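Local structure of putative peptide ABC-transport system periplasmic peptide-binding protein (Campylobacter jejuni, 4OET) at residues 13-18 and 25-30; 7-12 and 484-489. The protein probably serves as the periplasmic solute-binding component of an ABC importer, possibly for peptides. All coordinates share one frame; numbering follows the deposited sequence.

Contact 1 of 2, residues 13-18 and 25-30; sequences NEIARI and DHDAVI
Asp27 OD1 is the atom that both Asn13 and Ile15 approach, while two residues further on Val29 lies against Ile18, so a polar patch and an apolar one share a single short interface. Asn13 and Asp27 lie alongside each other, pointing opposite ways. Their amide and carboxylate planes stand 77° apart, and Asn13 ND2 comes to 3.2 Å from Asp27 OD1. A water accepts from Asn13 ND2 and from the backbone N of Ala28, bridging the two segments. Ile15 crosses the carboxylate at a slant and brings its CG2 methyl beside Asp27 OD1. The other carboxylate oxygen, OD2, accepts a weak, bent capping bond of 3.2 Å from Val29 N (129° at the hydrogen), an Asx turn that leads toward helix 30-33. With its carboxylate carbon anti to the backbone N (chi1 -171°), Asp27 can serve both this turn and the facing loop. In the apolar patch Ile18 and Val29 lie roughly at right angles, and Val29 CG1 enters the fork of the isoleucine, 3.6 Å from Ile18 CG2 and 3.8 Å from Ile18 CD1. Ile30 adds a looser touch, its CG1 lying 4.3 Å from Ile18 CG2. The carbonyl of Asp27 receives the side-chain amide of Asn31, a residue seen to bind magnesium. The two segments come from the loop after strand 6-11, the second running into helix 30-33; Ile15 and Ile18 rest on Trp168 of strand 163-169, and Val29 packs on Ile194 of strand 191-196.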
ATOM      1  N   ASN A  13      -3.707   6.030  12.305  1.00 44.22           N
ATOM      2  CA  ASN A  13      -2.909   7.197  11.943  1.00 48.56           C
ATOM      3  C   ASN A  13      -3.712   8.488  11.868  1.00 47.37           C
ATOM      4  O   ASN A  13      -4.899   8.467  11.570  1.00 46.07           O
ATOM      5  CB  ASN A  13      -2.249   6.962  10.583  1.00 52.43           C
ATOM      6  CG  ASN A  13      -3.264   6.586   9.502  1.00 54.17           C
ATOM      7  OD1 ASN A  13      -4.153   5.754   9.719  1.00 54.41           O
ATOM      8  ND2 ASN A  13      -3.151   7.227   8.339  1.00 54.55           N
ATOM      9  N   GLU A  14      -3.055   9.611  12.139  1.00 49.43           N
ATOM     10  CA  GLU A  14      -3.659  10.925  11.927  1.00 50.14           C
ATOM     11  C   GLU A  14      -2.855  11.720  10.910  1.00 48.93           C
ATOM     12  O   GLU A  14      -1.650  11.895  11.072  1.00 51.21           O
ATOM     13  CB  GLU A  14      -3.762  11.721  13.233  1.00 53.79           C
ATOM     14  CG  GLU A  14      -4.421  13.088  13.027  1.00 56.11           C
ATOM     15  CD  GLU A  14      -4.195  14.052  14.180  1.00 59.90           C
ATOM     16  OE1 GLU A  14      -3.019  14.298  14.536  1.00 62.57           O
ATOM     17  OE2 GLU A  14      -5.194  14.584  14.713  1.00 60.18           O
ATOM     18  N   ILE A  15      -3.509  12.187   9.855  1.00 45.61           N
ATOM     19  CA  ILE A  15      -2.806  12.975   8.852  1.00 45.38           C
ATOM     20  C   ILE A  15      -2.686  14.439   9.275  1.00 44.45           C
ATOM     21  O   ILE A  15      -3.431  14.913  10.136  1.00 44.10           O
ATOM     22  CB  ILE A  15      -3.484  12.869   7.471  1.00 44.18           C
ATOM     23  CG1 ILE A  15      -5.000  12.946   7.601  1.00 42.69           C
ATOM     24  CG2 ILE A  15      -3.168  11.536   6.847  1.00 45.23           C
ATOM     25  CD1 ILE A  15      -5.528  14.322   7.847  1.00 42.47           C
ATOM     26  N   ALA A  16      -1.736  15.145   8.671  1.00 44.21           N
ATOM     27  CA  ALA A  16      -1.526  16.561   8.964  1.00 42.66           C
ATOM     28  C   ALA A  16      -2.353  17.436   8.032  1.00 40.06           C
ATOM     29  O   ALA A  16      -2.786  18.533   8.402  1.00 40.63           O
ATOM     30  CB  ALA A  16      -0.057  16.910   8.857  1.00 44.23           C
ATOM     31  N   ARG A  17      -2.521  16.966   6.800  1.00 36.88           N
ATOM     32  CA  ARG A  17      -3.257  17.715   5.790  1.00 32.30           C
ATOM     33  C   ARG A  17      -4.293  16.845   5.087  1.00 30.80           C
ATOM     34  O   ARG A  17      -3.940  15.881   4.409  1.00 31.84           O
ATOM     35  CB  ARG A  17      -2.282  18.316   4.771  1.00 31.96           C
ATOM     36  CG  ARG A  17      -1.171  19.151   5.407  1.00 23.85           C
ATOM     37  CD  ARG A  17      -0.143  19.613   4.398  1.00 28.08           C
ATOM     38  NE  ARG A  17       0.859  18.584   4.142  1.00 30.70           N
ATOM     39  CZ  ARG A  17       1.876  18.720   3.297  1.00 31.98           C
ATOM     40  NH1 ARG A  17       2.033  19.850   2.623  1.00 33.13           N
ATOM     41  NH2 ARG A  17       2.741  17.728   3.133  1.00 32.52           N
ATOM     42  N   ILE A  18      -5.566  17.203   5.210  1.00 28.73           N
ATOM     43  CA  ILE A  18      -6.612  16.442   4.540  1.00 29.13           C
ATOM     44  C   ILE A  18      -6.689  16.891   3.085  1.00 29.50           C
ATOM     45  O   ILE A  18      -7.556  17.678   2.700  1.00 29.25           O
ATOM     46  CB  ILE A  18      -7.987  16.613   5.223  1.00 29.00           C
ATOM     47  CG1 ILE A  18      -7.851  16.545   6.751  1.00 30.19           C
ATOM     48  CG2 ILE A  18      -8.957  15.566   4.719  1.00 27.93           C
ATOM     49  CD1 ILE A  18      -9.180  16.554   7.510  1.00 30.27           C
ATOM     50  N   ASP A  25      -0.741   6.367   0.201  1.00 84.87           N
ATOM     51  CA  ASP A  25      -1.638   5.245  -0.069  1.00 87.47           C
ATOM     52  C   ASP A  25      -3.123   5.647  -0.046  1.00 83.33           C
ATOM     53  O   ASP A  25      -3.482   6.759  -0.434  1.00 82.13           O
ATOM     54  CB  ASP A  25      -1.386   4.133   0.956  1.00 91.81           C
ATOM     55  CG  ASP A  25       0.003   3.517   0.830  1.00 98.14           C
ATOM     56  OD1 ASP A  25       0.545   3.474  -0.297  1.00101.64           O
ATOM     57  OD2 ASP A  25       0.554   3.079   1.865  1.00 99.64           O
ATOM     58  N   HIS A  26      -3.969   4.732   0.423  1.00 80.95           N
ATOM     59  CA  HIS A  26      -5.422   4.925   0.489  1.00 76.82           C
ATOM     60  C   HIS A  26      -5.817   5.481   1.851  1.00 70.46           C
ATOM     61  O   HIS A  26      -6.311   4.734   2.695  1.00 70.76           O
ATOM     62  CB  HIS A  26      -6.185   3.614   0.250  1.00 80.08           C
ATOM     63  CG  HIS A  26      -5.845   2.925  -1.035  1.00 85.08           C
ATOM     64  ND1 HIS A  26      -5.188   1.713  -1.080  1.00 88.84           N
ATOM     65  CD2 HIS A  26      -6.078   3.274  -2.324  1.00 86.78           C
ATOM     66  CE1 HIS A  26      -5.030   1.345  -2.339  1.00 92.09           C
ATOM     67  NE2 HIS A  26      -5.560   2.277  -3.113  1.00 90.98           N
ATOM     68  N   ASP A  27      -5.622   6.775   2.081  1.00 64.64           N
ATOM     69  CA  ASP A  27      -5.871   7.315   3.416  1.00 58.91           C
ATOM     70  C   ASP A  27      -7.365   7.459   3.721  1.00 52.66           C
ATOM     71  O   ASP A  27      -8.148   7.926   2.895  1.00 52.66           O
ATOM     72  CB  ASP A  27      -5.160   8.663   3.579  1.00 58.64           C
ATOM     73  CG  ASP A  27      -5.200   9.168   5.005  1.00 58.17           C
ATOM     74  OD1 ASP A  27      -4.252   8.866   5.763  1.00 59.32           O
ATOM     75  OD2 ASP A  27      -6.196   9.826   5.381  1.00 56.87           O
ATOM     76  N   ALA A  28      -7.742   7.028   4.920  1.00 43.10           N
ATOM     77  CA  ALA A  28      -9.147   6.901   5.299  1.00 38.89           C
ATOM     78  C   ALA A  28      -9.907   8.221   5.285  1.00 36.58           C
ATOM     79  O   ALA A  28     -10.999   8.307   4.722  1.00 37.11           O
ATOM     80  CB  ALA A  28      -9.261   6.257   6.671  1.00 37.85           C
ATOM     81  N   VAL A  29      -9.336   9.247   5.900  1.00 34.19           N
ATOM     82  CA  VAL A  29     -10.020  10.528   5.989  1.00 32.59           C
ATOM     83  C   VAL A  29     -10.138  11.194   4.622  1.00 30.34           C
ATOM     84  O   VAL A  29     -11.212  11.667   4.249  1.00 31.54           O
ATOM     85  CB  VAL A  29      -9.299  11.477   6.971  1.00 33.09           C
ATOM     86  CG1 VAL A  29      -9.880  12.879   6.895  1.00 33.06           C
ATOM     87  CG2 VAL A  29      -9.387  10.932   8.391  1.00 32.96           C
ATOM     88  N   ILE A  30      -9.044  11.202   3.866  1.00 28.14           N
ATOM     89  CA  ILE A  30      -9.025  11.845   2.547  1.00 27.52           C
ATOM     90  C   ILE A  30     -10.072  11.251   1.595  1.00 25.63           C
ATOM     91  O   ILE A  30     -10.745  11.987   0.859  1.00 24.72           O
ATOM     92  CB  ILE A  30      -7.606  11.770   1.920  1.00 32.07           C
ATOM     93  CG1 ILE A  30      -6.615  12.547   2.804  1.00 33.05           C
ATOM     94  CG2 ILE A  30      -7.594  12.355   0.525  1.00 31.68           C
ATOM     95  CD1 ILE A  30      -5.159  12.438   2.384  1.00 33.54           C
TER
HETATM   96  O   HOH W   1      -5.339   5.660   6.498  1.00 43.14           O

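Contact 2 of 2, residues 7-12 and 484-489; sequences LIIAVE and GFTWNV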
ATOM      1  N   LEU A   7     -21.624   7.248  13.454  1.00 35.65           N
ATOM      2  CA  LEU A   7     -20.719   6.162  13.144  1.00 34.93           C
ATOM      3  C   LEU A   7     -19.338   6.553  13.656  1.00 33.16           C
ATOM      4  O   LEU A   7     -18.800   7.579  13.241  1.00 32.29           O
ATOM      5  CB  LEU A   7     -20.702   5.916  11.636  1.00 35.87           C
ATOM      6  CG  LEU A   7     -20.185   4.618  11.026  1.00 37.94           C
ATOM      7  CD1 LEU A   7     -20.539   3.457  11.911  1.00 38.88           C
ATOM      8  CD2 LEU A   7     -20.772   4.434   9.628  1.00 39.11           C
ATOM      9  N   ILE A   8     -18.773   5.776  14.575  1.00 32.13           N
ATOM     10  CA  ILE A   8     -17.436   6.096  15.069  1.00 30.40           C
ATOM     11  C   ILE A   8     -16.432   4.993  14.731  1.00 30.53           C
ATOM     12  O   ILE A   8     -16.576   3.839  15.149  1.00 31.27           O
ATOM     13  CB  ILE A   8     -17.409   6.348  16.593  1.00 29.47           C
ATOM     14  CG1 ILE A   8     -18.377   7.466  16.986  1.00 28.15           C
ATOM     15  CG2 ILE A   8     -16.008   6.727  17.041  1.00 29.25           C
ATOM     16  CD1 ILE A   8     -18.579   7.580  18.483  1.00 27.80           C
ATOM     17  N   ILE A   9     -15.417   5.371  13.960  1.00 28.27           N
ATOM     18  CA  ILE A   9     -14.413   4.444  13.463  1.00 26.78           C
ATOM     19  C   ILE A   9     -13.031   4.881  13.914  1.00 26.23           C
ATOM     20  O   ILE A   9     -12.668   6.050  13.781  1.00 23.84           O
ATOM     21  CB  ILE A   9     -14.431   4.360  11.928  1.00 25.73           C
ATOM     22  CG1 ILE A   9     -15.838   4.000  11.433  1.00 24.05           C
ATOM     23  CG2 ILE A   9     -13.396   3.344  11.434  1.00 26.59           C
ATOM     24  CD1 ILE A   9     -15.971   3.999   9.935  1.00 22.66           C
ATOM     25  N   ALA A  10     -12.279   3.947  14.487  1.00 28.41           N
ATOM     26  CA  ALA A  10     -10.911   4.225  14.905  1.00 28.70           C
ATOM     27  C   ALA A  10      -9.940   3.942  13.773  1.00 28.19           C
ATOM     28  O   ALA A  10     -10.070   2.930  13.077  1.00 27.97           O
ATOM     29  CB  ALA A  10     -10.547   3.395  16.130  1.00 30.54           C
ATOM     30  N   VAL A  11      -8.967   4.831  13.585  1.00 28.85           N
ATOM     31  CA  VAL A  11      -7.854   4.545  12.679  1.00 30.18           C
ATOM     32  C   VAL A  11      -6.534   4.733  13.423  1.00 32.15           C
ATOM     33  O   VAL A  11      -6.465   5.480  14.405  1.00 30.01           O
ATOM     34  CB  VAL A  11      -7.870   5.452  11.428  1.00 28.92           C
ATOM     35  CG1 VAL A  11      -9.171   5.276  10.649  1.00 28.65           C
ATOM     36  CG2 VAL A  11      -7.669   6.903  11.819  1.00 27.32           C
ATOM     37  N   GLU A  12      -5.501   4.021  12.979  1.00 36.92           N
ATOM     38  CA  GLU A  12      -4.207   4.051  13.654  1.00 41.25           C
ATOM     39  C   GLU A  12      -3.497   5.398  13.455  1.00 42.39           C
ATOM     40  O   GLU A  12      -2.775   5.862  14.337  1.00 42.30           O
ATOM     41  CB  GLU A  12      -3.310   2.894  13.187  1.00 43.84           C
ATOM     42  CG  GLU A  12      -2.677   3.067  11.816  1.00 44.90           C
ATOM     43  CD  GLU A  12      -1.599   2.032  11.520  1.00 48.76           C
ATOM     44  OE1 GLU A  12      -0.969   2.134  10.445  1.00 50.37           O
ATOM     45  OE2 GLU A  12      -1.376   1.118  12.349  1.00 50.02           O
ATOM     46  N   GLY A 484      -8.023   1.353   3.357  1.00 25.40           N
ATOM     47  CA  GLY A 484      -9.081   1.053   2.412  1.00 24.29           C
ATOM     48  C   GLY A 484     -10.203   0.223   3.010  1.00 24.00           C
ATOM     49  O   GLY A 484     -11.136  -0.150   2.302  1.00 24.82           O
ATOM     50  N   PHE A 485     -10.143  -0.048   4.311  1.00 23.48           N
ATOM     51  CA  PHE A 485     -11.200  -0.847   4.929  1.00 24.02           C
ATOM     52  C   PHE A 485     -12.462  -0.013   5.124  1.00 24.46           C
ATOM     53  O   PHE A 485     -13.544  -0.558   5.338  1.00 24.52           O
ATOM     54  CB  PHE A 485     -10.736  -1.449   6.264  1.00 23.59           C
ATOM     55  CG  PHE A 485     -10.708  -0.474   7.412  1.00 23.96           C
ATOM     56  CD1 PHE A 485      -9.596   0.335   7.631  1.00 24.23           C
ATOM     57  CD2 PHE A 485     -11.784  -0.385   8.293  1.00 24.67           C
ATOM     58  CE1 PHE A 485      -9.564   1.231   8.699  1.00 24.30           C
ATOM     59  CE2 PHE A 485     -11.761   0.509   9.366  1.00 24.74           C
ATOM     60  CZ  PHE A 485     -10.649   1.317   9.565  1.00 24.97           C
ATOM     61  N   THR A 486     -12.326   1.305   5.019  1.00 24.57           N
ATOM     62  CA  THR A 486     -13.474   2.205   5.123  1.00 24.90           C
ATOM     63  C   THR A 486     -13.973   2.624   3.753  1.00 23.41           C
ATOM     64  O   THR A 486     -14.616   3.662   3.615  1.00 24.93           O
ATOM     65  CB  THR A 486     -13.139   3.475   5.937  1.00 25.67           C
ATOM     66  OG1 THR A 486     -12.059   4.177   5.305  1.00 26.34           O
ATOM     67  CG2 THR A 486     -12.730   3.103   7.359  1.00 25.74           C
ATOM     68  N   TRP A 487     -13.685   1.814   2.742  1.00 21.66           N
ATOM     69  CA  TRP A 487     -13.948   2.204   1.359  1.00 22.04           C
ATOM     70  C   TRP A 487     -15.427   2.360   1.011  1.00 22.69           C
ATOM     71  O   TRP A 487     -15.776   3.134   0.113  1.00 23.40           O
ATOM     72  CB  TRP A 487     -13.302   1.200   0.397  1.00 21.88           C
ATOM     73  CG  TRP A 487     -13.996  -0.119   0.336  1.00 21.35           C
ATOM     74  CD1 TRP A 487     -13.826  -1.173   1.188  1.00 21.26           C
ATOM     75  CD2 TRP A 487     -14.968  -0.535  -0.633  1.00 21.70           C
ATOM     76  NE1 TRP A 487     -14.627  -2.224   0.806  1.00 22.14           N
ATOM     77  CE2 TRP A 487     -15.341  -1.858  -0.306  1.00 22.53           C
ATOM     78  CE3 TRP A 487     -15.558   0.077  -1.741  1.00 21.67           C
ATOM     79  CZ2 TRP A 487     -16.285  -2.573  -1.047  1.00 22.85           C
ATOM     80  CZ3 TRP A 487     -16.493  -0.639  -2.479  1.00 22.53           C
ATOM     81  CH2 TRP A 487     -16.849  -1.948  -2.126  1.00 22.25           C
ATOM     82  N   ASN A 488     -16.299   1.622   1.693  1.00 22.93           N
ATOM     83  CA  ASN A 488     -17.729   1.733   1.412  1.00 22.99           C
ATOM     84  C   ASN A 488     -18.514   2.221   2.628  1.00 23.59           C
ATOM     85  O   ASN A 488     -19.700   1.914   2.772  1.00 25.76           O
ATOM     86  CB  ASN A 488     -18.290   0.390   0.910  1.00 22.31           C
ATOM     87  CG  ASN A 488     -18.509  -0.624   2.025  1.00 22.95           C
ATOM     88  OD1 ASN A 488     -17.648  -0.832   2.886  1.00 23.39           O
ATOM     89  ND2 ASN A 488     -19.671  -1.264   2.008  1.00 23.08           N
ATOM     90  N   VAL A 489     -17.859   3.022   3.469  1.00 22.18           N
ATOM     91  CA  VAL A 489     -18.458   3.499   4.715  1.00 23.51           C
ATOM     92  C   VAL A 489     -19.762   4.271   4.496  1.00 25.71           C
ATOM     93  O   VAL A 489     -20.653   4.257   5.351  1.00 26.36           O
ATOM     94  CB  VAL A 489     -17.439   4.361   5.505  1.00 27.82           C
ATOM     95  CG1 VAL A 489     -18.101   5.504   6.253  1.00 28.34           C
ATOM     96  CG2 VAL A 489     -16.675   3.479   6.468  1.00 28.91           C
TER
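Ile9 is the side chain on which the strand and the C-terminal loop close most tightly, because its two branches engage different residues. The CD1 end passes antiparallel to the Val489 side chain and reaches Val489 CG2 at 3.6 Å. The CG2 branch turns to Phe485, sitting obliquely to the ring at 3.9 Å from Phe485 CE2, and also approaches Thr486 CG2 at 4.1 Å. That threonine methyl in turn lies 3.4 Å above the plane of the Phe485 ring, displaced toward its rim, so isoleucine, threonine and phenylalanine form one compact cluster. Phe485 holds its ring between its own backbone N and carbonyl carbon (chi1 77°), which sends CZ to the strand, where the carbonyl oxygen of Ala10 meets the ring edge near its plane. Toward the two ends of the strand the fit is looser: Leu7 CD2 stays 4.4 Å from Val489 CG1, and Val11 CG1 keeps the same separation from Phe485 CZ. No hydrogen bond links the segments; two overlapping type I turns, Gly484 to Trp487 and Thr486 to Val489, fold the loop so that side chains do the joining. Every touching residue is buried. In this family 5 solute-binding protein the C-terminal loop thus packs over strand 6-11, an outermost strand of a four-stranded mixed sheet, parallel to strand 191-196; Phe485 also packs on Leu216 of strand 214-217.

In the fold
Contacts 1 and 2 have centres about 11 Å apart on the same side of the chain's centre, and they touch directly: Ala28 CB lies 3.7 Å from Thr486 OG1. Along the chain, segment 7-12, mostly strand, runs straight into 13-18, then 25-30 follows, and 484-489 returns near the C-terminus, so contact 1 is a local loop closure while contact 2 spans almost the whole sequence. Contact 2 includes the outermost strand 6-11 of the mixed sheet, and contact 1 packs on its strands 163-169 and 191-196; Ile194 neighbours Val29, Ile9 and Val11. Both come close to Asn31, a residue seen to bind magnesium, and so bring N-terminal and C-terminal parts of the chain near it.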